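Local coordinates for protein Nrps/pks (Streptomyces albus, PDB 4OPE) that probably catalyses decarboxylative Claisen condensation as a ketosynthase domain of the AT-less assembly line that builds oxazolomycin, at residues F27-R32 with R473-A478; L365-H370 with A400-R405. One frame throughout, in Å; residues are numbered along the deposited sequence.

The two contacts lie side by side, with centres about 16 Å apart. Their helices pack directly on each other: helix 24-33 carries residues 27-32 of contact 1, and helix 356-370 carries residues 365-370 of contact 2. Trp-28 stacks on His-370, and Phe-27 and Trp-28 both rest on Leu-366. Along the chain the order is 27-32, 365-370, 400-405, 473-478, so contact 2 falls wholly between the two halves of contact 1. Contact 2 is buried and joins parts of the ketosynthase fold that are near in sequence. Contact 1 is a surface link from helix 24-33 to the loop between helices 458-473 and 481-488, 441 residues on.

Contact 1: residues F27-R32 with R473-A478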
loop_
_atom_site.group_PDB
_atom_site.type_symbol
_atom_site.label_atom_id
_atom_site.label_comp_id
_atom_site.label_asym_id
_atom_site.label_seq_id
_atom_site.Cartn_x
_atom_site.Cartn_y
_atom_site.Cartn_z
ATOM N N PHE A 27 -8.171 -10.340 -24.921
ATOM C CA PHE A 27 -7.759 -8.967 -24.795
ATOM C C PHE A 27 -7.039 -8.519 -26.034
ATOM O O PHE A 27 -7.278 -7.418 -26.554
ATOM C CB PHE A 27 -6.835 -8.845 -23.579
ATOM C CG PHE A 27 -6.513 -7.422 -23.131
ATOM C CD1 PHE A 27 -7.473 -6.441 -23.114
ATOM C CD2 PHE A 27 -5.239 -7.107 -22.671
ATOM C CE1 PHE A 27 -7.165 -5.159 -22.652
ATOM C CE2 PHE A 27 -4.932 -5.836 -22.204
ATOM C CZ PHE A 27 -5.887 -4.864 -22.201
ATOM N N TRP A 28 -6.161 -9.382 -26.525
ATOM C CA TRP A 28 -5.325 -9.038 -27.673
ATOM C C TRP A 28 -6.157 -8.849 -28.918
ATOM O O TRP A 28 -5.991 -7.870 -29.584
ATOM C CB TRP A 28 -4.222 -10.047 -27.924
ATOM C CG TRP A 28 -3.455 -9.686 -29.166
ATOM C CD1 TRP A 28 -3.400 -10.395 -30.334
ATOM C CD2 TRP A 28 -2.684 -8.492 -29.395
ATOM N NE1 TRP A 28 -2.633 -9.740 -31.254
ATOM C CE2 TRP A 28 -2.172 -8.573 -30.711
ATOM C CE3 TRP A 28 -2.374 -7.373 -28.622
ATOM C CZ2 TRP A 28 -1.358 -7.591 -31.260
ATOM C CZ3 TRP A 28 -1.525 -6.378 -29.177
ATOM C CH2 TRP A 28 -1.047 -6.498 -30.478
ATOM N N ARG A 29 -7.039 -9.789 -29.202
ATOM C CA ARG A 29 -8.035 -9.684 -30.263
ATOM C C ARG A 29 -8.720 -8.306 -30.247
ATOM O O ARG A 29 -8.799 -7.597 -31.299
ATOM C CB ARG A 29 -9.118 -10.733 -30.024
ATOM C CG ARG A 29 -9.429 -11.703 -31.151
ATOM C CD ARG A 29 -9.021 -13.148 -30.831
ATOM N NE ARG A 29 -9.605 -13.665 -29.584
ATOM C CZ ARG A 29 -9.164 -14.742 -28.925
ATOM N NH1 ARG A 29 -8.134 -15.462 -29.388
ATOM N NH2 ARG A 29 -9.749 -15.100 -27.787
ATOM N N ASN A 30 -9.201 -7.925 -29.047
ATOM C CA ASN A 30 -9.944 -6.678 -28.876
ATOM C C ASN A 30 -9.104 -5.456 -29.139
ATOM O O ASN A 30 -9.554 -4.533 -29.788
ATOM C CB ASN A 30 -10.501 -6.577 -27.482
ATOM C CG ASN A 30 -11.571 -7.601 -27.204
ATOM O OD1 ASN A 30 -11.965 -8.377 -28.095
ATOM N ND2 ASN A 30 -12.052 -7.622 -25.945
ATOM N N LEU A 31 -7.891 -5.422 -28.604
ATOM C CA LEU A 31 -6.958 -4.324 -28.909
ATOM C C LEU A 31 -6.684 -4.298 -30.380
ATOM O O LEU A 31 -6.650 -3.251 -30.968
ATOM C CB LEU A 31 -5.609 -4.525 -28.217
ATOM C CG LEU A 31 -5.657 -4.449 -26.696
ATOM C CD1 LEU A 31 -4.467 -5.154 -26.065
ATOM C CD2 LEU A 31 -5.720 -3.009 -26.230
ATOM N N ARG A 32 -6.444 -5.452 -30.967
ATOM C CA ARG A 32 -6.024 -5.528 -32.376
ATOM C C ARG A 32 -7.109 -4.987 -33.302
ATOM O O ARG A 32 -6.813 -4.275 -34.202
ATOM C CB ARG A 32 -5.671 -6.980 -32.795
ATOM C CG ARG A 32 -4.382 -7.063 -33.617
ATOM C CD ARG A 32 -4.055 -8.448 -34.142
ATOM N NE ARG A 32 -4.715 -8.682 -35.417
ATOM C CZ ARG A 32 -4.166 -8.562 -36.629
ATOM N NH1 ARG A 32 -4.921 -8.796 -37.689
ATOM N NH2 ARG A 32 -2.892 -8.215 -36.811
ATOM N N ARG A 473 -7.234 -26.061 -32.205
ATOM C CA ARG A 473 -7.855 -25.873 -33.503
ATOM C C ARG A 473 -7.777 -24.404 -33.964
ATOM O O ARG A 473 -7.865 -24.118 -35.151
ATOM C CB ARG A 473 -9.323 -26.237 -33.427
ATOM C CG ARG A 473 -9.636 -27.674 -33.139
ATOM C CD ARG A 473 -9.502 -28.496 -34.388
ATOM N NE ARG A 473 -9.934 -29.864 -34.123
ATOM C CZ ARG A 473 -9.408 -30.961 -34.675
ATOM N NH1 ARG A 473 -8.404 -30.886 -35.530
ATOM N NH2 ARG A 473 -9.887 -32.156 -34.339
ATOM N N GLY A 474 -7.657 -23.477 -33.014
ATOM C CA GLY A 474 -7.670 -22.036 -33.306
ATOM C C GLY A 474 -6.282 -21.449 -33.317
ATOM O O GLY A 474 -5.447 -21.848 -34.122
ATOM N N GLU A 475 -5.991 -20.559 -32.383
ATOM C CA GLU A 475 -4.718 -19.839 -32.433
ATOM C C GLU A 475 -3.568 -20.751 -32.059
ATOM O O GLU A 475 -2.420 -20.433 -32.300
ATOM C CB GLU A 475 -4.719 -18.589 -31.539
ATOM C CG GLU A 475 -5.980 -17.718 -31.640
ATOM C CD GLU A 475 -5.721 -16.238 -31.959
ATOM O OE1 GLU A 475 -6.137 -15.363 -31.149
ATOM O OE2 GLU A 475 -5.132 -15.947 -33.034
ATOM N N GLY A 476 -3.859 -21.897 -31.465
ATOM C CA GLY A 476 -2.796 -22.804 -31.100
ATOM C C GLY A 476 -2.336 -23.781 -32.152
ATOM O O GLY A 476 -1.406 -24.555 -31.889
ATOM N N ARG A 477 -2.969 -23.762 -33.328
ATOM C CA ARG A 477 -2.612 -24.693 -34.396
ATOM C C ARG A 477 -1.172 -24.519 -34.854
ATOM O O ARG A 477 -0.527 -25.473 -35.207
ATOM C CB ARG A 477 -3.545 -24.563 -35.580
ATOM C CG ARG A 477 -3.452 -25.764 -36.473
ATOM C CD ARG A 477 -4.369 -25.650 -37.675
ATOM N NE ARG A 477 -4.161 -26.785 -38.571
ATOM C CZ ARG A 477 -3.110 -26.929 -39.367
ATOM N NH1 ARG A 477 -3.010 -28.013 -40.132
ATOM N NH2 ARG A 477 -2.158 -25.998 -39.409
ATOM N N ALA A 478 -0.651 -23.308 -34.761
ATOM C CA ALA A 478 0.728 -23.032 -35.116
ATOM C C ALA A 478 1.741 -23.342 -34.028
ATOM O O ALA A 478 2.942 -23.188 -34.246
ATOM C CB ALA A 478 0.862 -21.563 -35.475
#
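A single surface salt bridge, Arg-29 with Glu-475, joins helix 24-33 near the start of the ketosynthase to the loop between helices 458-473 and 481-488. The backbones stay well apart, with the CA atoms of Arg-29 and Glu-475 10.9 Å from each other. Long side chains span the gap. They run past one another in opposite directions. The bond goes from Arg-29 NH1 to Glu-475 OE1, at 2.7 Å. It is bent, with an angle of 142° at the hydrogen. The carboxylate oxygen lies close to the guanidinium plane, at its edge. It is met on its anti side, with the donor tilted 20° out of the carboxylate plane, and the two flat groups are turned 39° apart. One N-H meets one carboxylate oxygen, so the salt bridge is single and not bidentate. Arg-29 CD also comes within 3.7 Å of Glu-475 OE1. The arginine chain bends at chi2 and chi3, which turns NH1 toward the loop. Its other terminal nitrogen, NH2, is held by Gln-26 OE1 in the same helix. Nearby, Arg-32 makes its own salt bridge to Glu-372. Glu-475 follows Gly-474, where the chain leaves the helical conformation of 458-473. The bridge thus fastens a loop of the C-terminal extension region to the N-terminal part. With only 81 Å² buried and one charged bond, the link is probably sensitive to salt and to the ionisation of Glu-475.

Contact 2: residues L365-H370 with A400-R405; sequences LLQFRH and APWTPR
Gln-367 and Phe-368 meet Trp-402 where helix 356-370 packs against the chain leaving strand 400-401, in the thiolase-like fold of the ketosynthase. That short strand pairs with strand 372-373, which begins two residues after the last residue of the helix. The unit is a helix running into a small two-stranded antiparallel sheet, with Trp-402 turned back onto the helix. A backbone hydrogen bond between Trp-402 and Gln-371 keeps the chain beside the helix end. Before the contact, Leu-366 faces helix 24-33. Gln-367 is the first residue to reach the indole. Its CB lies 3.5 Å from Trp-402 CZ3, while the rest of the side chain crosses the tryptophan at about a right angle. CG sits anti to the carbonyl carbon (chi1 -74°), and the extended chain carries the amide on to Val-374, where OE1 accepts a hydrogen bond from the backbone N. This bond ties the last turns of the helix to the chain just past strand 372-373. Phe-368 comes next. Its CB points away from 400-405, yet the CD1-CE1 side of its ring reaches back obliquely to CZ3 and CH2 of the indole. The planes of the phenyl and the indole six-membered ring are only 25° apart, but they are slid so far that they barely overlap, with centroids 5.2 Å apart. Trp-402 has CG anti to its own N (chi1 -173°), which carries the indole toward the helix. Arg-415 makes a cation-pi contact with it and donates from NE to the Trp-402 backbone O. An alanine in place of Trp-402 is likely to leave the Phe-368 ring and Gln-367 CB without their partner and Arg-415 without its aromatic mate. The six-membered ring carries the contact, with Trp-402 CZ3 3.4 Å from Phe-368 CD1.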
loop_
_atom_site.group_PDB
_atom_site.type_symbol
_atom_site.label_atom_id
_atom_site.label_comp_id
_atom_site.label_asym_id
_atom_site.label_seq_id
_atom_site.Cartn_x
_atom_site.Cartn_y
_atom_site.Cartn_z
ATOM N N LEU A 365 3.107 -5.331 -23.292
ATOM C CA LEU A 365 3.681 -6.652 -23.413
ATOM C C LEU A 365 3.153 -7.366 -24.640
ATOM O O LEU A 365 3.898 -8.013 -25.324
ATOM C CB LEU A 365 3.401 -7.479 -22.161
ATOM C CG LEU A 365 4.019 -6.888 -20.895
ATOM C CD1 LEU A 365 3.704 -7.734 -19.668
ATOM C CD2 LEU A 365 5.522 -6.687 -21.037
ATOM N N LEU A 366 1.867 -7.277 -24.903
ATOM C CA LEU A 366 1.291 -7.920 -26.076
ATOM C C LEU A 366 1.812 -7.271 -27.323
ATOM O O LEU A 366 2.061 -7.932 -28.298
ATOM C CB LEU A 366 -0.245 -7.856 -26.064
ATOM C CG LEU A 366 -0.804 -8.715 -24.934
ATOM C CD1 LEU A 366 -2.250 -8.409 -24.538
ATOM C CD2 LEU A 366 -0.595 -10.186 -25.318
ATOM N N GLN A 367 1.990 -5.971 -27.296
ATOM C CA GLN A 367 2.565 -5.314 -28.466
ATOM C C GLN A 367 3.976 -5.903 -28.751
ATOM O O GLN A 367 4.275 -6.286 -29.891
ATOM C CB GLN A 367 2.530 -3.786 -28.320
ATOM C CG GLN A 367 1.123 -3.254 -28.497
ATOM C CD GLN A 367 1.010 -1.729 -28.581
ATOM O OE1 GLN A 367 0.045 -1.190 -29.107
ATOM N NE2 GLN A 367 1.994 -1.037 -28.075
ATOM N N PHE A 368 4.809 -6.008 -27.718
ATOM C CA PHE A 368 6.122 -6.582 -27.879
ATOM C C PHE A 368 5.983 -7.955 -28.520
ATOM O O PHE A 368 6.643 -8.237 -29.543
ATOM C CB PHE A 368 6.845 -6.719 -26.555
ATOM C CG PHE A 368 7.430 -5.432 -26.005
ATOM C CD1 PHE A 368 7.664 -4.325 -26.792
ATOM C CD2 PHE A 368 7.797 -5.368 -24.666
ATOM C CE1 PHE A 368 8.239 -3.176 -26.245
ATOM C CE2 PHE A 368 8.378 -4.230 -24.115
ATOM C CZ PHE A 368 8.601 -3.125 -24.915
ATOM N N ARG A 369 5.097 -8.786 -27.978
ATOM C CA ARG A 369 5.013 -10.165 -28.433
ATOM C C ARG A 369 4.605 -10.273 -29.911
ATOM O O ARG A 369 5.205 -11.018 -30.654
ATOM C CB ARG A 369 4.054 -10.993 -27.589
ATOM C CG ARG A 369 3.744 -12.319 -28.276
ATOM C CD ARG A 369 2.970 -13.323 -27.433
ATOM N NE ARG A 369 3.604 -13.566 -26.126
ATOM C CZ ARG A 369 3.006 -14.122 -25.059
ATOM N NH1 ARG A 369 1.729 -14.527 -25.104
ATOM N NH2 ARG A 369 3.693 -14.267 -23.927
ATOM N N HIS A 370 3.560 -9.553 -30.309
ATOM C CA HIS A 370 3.080 -9.598 -31.665
ATOM C C HIS A 370 3.693 -8.526 -32.571
ATOM O O HIS A 370 3.417 -8.495 -33.737
ATOM C CB HIS A 370 1.564 -9.436 -31.677
ATOM C CG HIS A 370 0.848 -10.455 -30.866
ATOM N ND1 HIS A 370 0.734 -11.766 -31.263
ATOM C CD2 HIS A 370 0.189 -10.358 -29.693
ATOM C CE1 HIS A 370 0.051 -12.443 -30.357
ATOM N NE2 HIS A 370 -0.299 -11.609 -29.396
ATOM N N ALA A 400 -0.906 -1.437 -36.987
ATOM C CA ALA A 400 0.248 -1.312 -37.846
ATOM C C ALA A 400 1.434 -2.056 -37.277
ATOM O O ALA A 400 1.520 -2.290 -36.071
ATOM C CB ALA A 400 0.582 0.155 -38.111
ATOM N N PRO A 401 2.337 -2.487 -38.153
ATOM C CA PRO A 401 3.438 -3.312 -37.644
ATOM C C PRO A 401 4.313 -2.438 -36.800
ATOM O O PRO A 401 4.385 -1.262 -37.047
ATOM C CB PRO A 401 4.189 -3.734 -38.915
ATOM C CG PRO A 401 3.232 -3.488 -40.022
ATOM C CD PRO A 401 2.414 -2.302 -39.611
ATOM N N TRP A 402 4.941 -3.001 -35.801
ATOM C CA TRP A 402 5.786 -2.232 -34.926
ATOM C C TRP A 402 7.200 -2.390 -35.426
ATOM O O TRP A 402 7.931 -3.259 -35.018
ATOM C CB TRP A 402 5.657 -2.697 -33.471
ATOM C CG TRP A 402 6.367 -1.830 -32.517
ATOM C CD1 TRP A 402 7.287 -0.846 -32.809
ATOM C CD2 TRP A 402 6.284 -1.881 -31.093
ATOM N NE1 TRP A 402 7.750 -0.276 -31.655
ATOM C CE2 TRP A 402 7.149 -0.890 -30.585
ATOM C CE3 TRP A 402 5.561 -2.650 -30.199
ATOM C CZ2 TRP A 402 7.322 -0.678 -29.230
ATOM C CZ3 TRP A 402 5.735 -2.413 -28.848
ATOM C CH2 TRP A 402 6.600 -1.434 -28.381
ATOM N N THR A 403 7.547 -1.538 -36.364
ATOM C CA THR A 403 8.859 -1.527 -36.988
ATOM C C THR A 403 9.892 -1.070 -35.975
ATOM O O THR A 403 9.714 -0.033 -35.358
ATOM C CB THR A 403 8.836 -0.517 -38.148
ATOM O OG1 THR A 403 7.833 -0.925 -39.081
ATOM C CG2 THR A 403 10.188 -0.392 -38.845
ATOM N N PRO A 404 10.989 -1.815 -35.831
ATOM C CA PRO A 404 11.991 -1.451 -34.849
ATOM C C PRO A 404 12.903 -0.345 -35.328
ATOM O O PRO A 404 12.939 -0.007 -36.499
ATOM C CB PRO A 404 12.795 -2.737 -34.695
ATOM C CG PRO A 404 12.745 -3.350 -36.047
ATOM C CD PRO A 404 11.447 -2.924 -36.687
ATOM N N ARG A 405 13.651 0.210 -34.407
ATOM C CA ARG A 405 14.613 1.219 -34.774
ATOM C C ARG A 405 15.938 0.547 -35.139
ATOM O O ARG A 405 16.254 -0.543 -34.682
ATOM C CB ARG A 405 14.769 2.243 -33.644
ATOM C CG ARG A 405 13.830 3.428 -33.813
ATOM C CD ARG A 405 13.421 4.039 -32.483
ATOM N NE ARG A 405 12.676 5.291 -32.636
ATOM C CZ ARG A 405 11.423 5.390 -33.091
ATOM N NH1 ARG A 405 10.741 4.313 -33.474
ATOM N NH2 ARG A 405 10.840 6.583 -33.168
#